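Local coordinates for protein packaging enzyme P4 (Pseudomonas phage phi13, PDB 4BLP) that probably hydrolyses nucleoside triphosphates as a hexameric RecA-like helicase motor that packages RNA into the viral procapsid, at residues D[215-218]-D[219-222]. Residues are numbered along the deposited sequence; the frame is centred on the assembly and turned at random.
Sequences FRNL and VFGI
Phe215, at the N-cap position, accepts through its carbonyl O the amide of Val219 at 3.1 Å, and Val219 CG2 packs beside the same oxygen. The Phe215 ring leads away from this turn onto Ala255 and Ile257 of strand 252-257. Arg216 O receives Phe220 N at 2.8 Å and also lies 3.2 Å from Phe220 CG, over one face of the ring. With CG wedged between its backbone N and carbonyl carbon (chi1 74°) and a bend at chi3, the Arg216 chain carries its guanidinium across to the far end of the Phe220 ring, at CE2 and CZ. Phe220 CE2 sits over one guanidinium face, 3.7 Å from Arg216 CZ, while Arg216 NH2 lies in the plane of the Phe220 ring, at its edge; the planes are 70° apart, so the two groups do not stack flat. Hydrogen bonds hold the guanidinium: NH1 reaches Gly175 O and Thr240 OG1 of the second subunit, NH2 Ser276 OG of that subunit, with a long, weak ion pair from NE to Glu176. Asn217 O takes Gly221 N at 2.8 Å, a bond bent to 135° at the hydrogen. The Asn217 side-chain amide faces the second subunit, ND2 bonding Leu124 O there. Leu218 O binds Ile222 N at 3.0 Å. Leu218 CD1 and Ile222 CG1 meet at 3.7 Å, the side chains side by side and directed toward helix 233-248, where Leu235, Leu239 and Ala234 receive them. Four successive i to i+4 bonds thus define a short alpha-helix shortly after strand 210-213, in the parallel part of the RecA-like sheet, packed between its own core and a neighbouring subunit of the P4 hexamer.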
# COMPACT_ATOMS: atom_id res chain seq x y z
N PHE D 215 0.27 22.92 -14.93
CA PHE D 215 0.11 21.48 -14.77
C PHE D 215 0.45 21.04 -13.34
O PHE D 215 0.68 19.85 -13.10
CB PHE D 215 0.98 20.72 -15.82
CG PHE D 215 0.35 20.50 -17.18
CD1 PHE D 215 -0.86 21.09 -17.51
CD2 PHE D 215 0.96 19.66 -18.12
CE1 PHE D 215 -1.44 20.89 -18.78
CE2 PHE D 215 0.36 19.42 -19.38
CZ PHE D 215 -0.83 20.05 -19.71
N ARG D 216 0.42 21.97 -12.37
CA ARG D 216 0.74 21.56 -10.99
C ARG D 216 -0.18 20.38 -10.50
O ARG D 216 0.32 19.50 -9.82
CB ARG D 216 0.77 22.74 -10.03
CG ARG D 216 -0.53 23.34 -9.64
CD ARG D 216 -0.20 24.71 -9.01
NE ARG D 216 0.52 24.64 -7.73
CZ ARG D 216 -0.03 24.91 -6.56
NH1 ARG D 216 -1.31 25.27 -6.48
NH2 ARG D 216 0.70 24.87 -5.46
N ASN D 217 -1.50 20.35 -10.85
CA ASN D 217 -2.33 19.23 -10.38
C ASN D 217 -1.93 17.89 -11.02
O ASN D 217 -2.16 16.85 -10.42
CB ASN D 217 -3.81 19.51 -10.63
CG ASN D 217 -4.46 20.06 -9.39
OD1 ASN D 217 -3.78 20.57 -8.50
ND2 ASN D 217 -5.76 19.88 -9.27
N LEU D 218 -1.32 17.94 -12.23
CA LEU D 218 -0.80 16.72 -12.85
C LEU D 218 0.43 16.25 -12.06
O LEU D 218 0.55 15.06 -11.72
CB LEU D 218 -0.44 17.02 -14.33
CG LEU D 218 -0.31 15.82 -15.22
CD1 LEU D 218 -1.73 15.21 -15.52
CD2 LEU D 218 0.43 16.21 -16.55
N VAL D 219 1.33 17.18 -11.72
CA VAL D 219 2.50 16.82 -10.90
C VAL D 219 2.06 16.26 -9.56
O VAL D 219 2.59 15.25 -9.10
CB VAL D 219 3.43 18.05 -10.68
CG1 VAL D 219 4.57 17.72 -9.69
CG2 VAL D 219 3.98 18.54 -12.01
N PHE D 220 1.09 16.91 -8.92
CA PHE D 220 0.64 16.47 -7.61
C PHE D 220 -0.17 15.18 -7.65
O PHE D 220 -0.08 14.37 -6.73
CB PHE D 220 -0.21 17.58 -6.95
CG PHE D 220 0.49 18.89 -6.65
CD1 PHE D 220 1.88 18.98 -6.63
CD2 PHE D 220 -0.24 20.05 -6.40
CE1 PHE D 220 2.51 20.20 -6.34
CE2 PHE D 220 0.39 21.26 -6.11
CZ PHE D 220 1.75 21.31 -6.05
N GLY D 221 -0.95 14.98 -8.69
CA GLY D 221 -1.89 13.88 -8.75
C GLY D 221 -1.49 12.60 -9.45
O GLY D 221 -2.12 11.58 -9.21
N ILE D 222 -0.48 12.65 -10.33
CA ILE D 222 -0.02 11.47 -11.07
C ILE D 222 1.15 10.89 -10.28
O ILE D 222 2.29 11.33 -10.46
CB ILE D 222 0.37 11.80 -12.55
CG1 ILE D 222 -0.78 12.42 -13.35
CG2 ILE D 222 0.89 10.54 -13.28
CD1 ILE D 222 -2.15 11.65 -13.31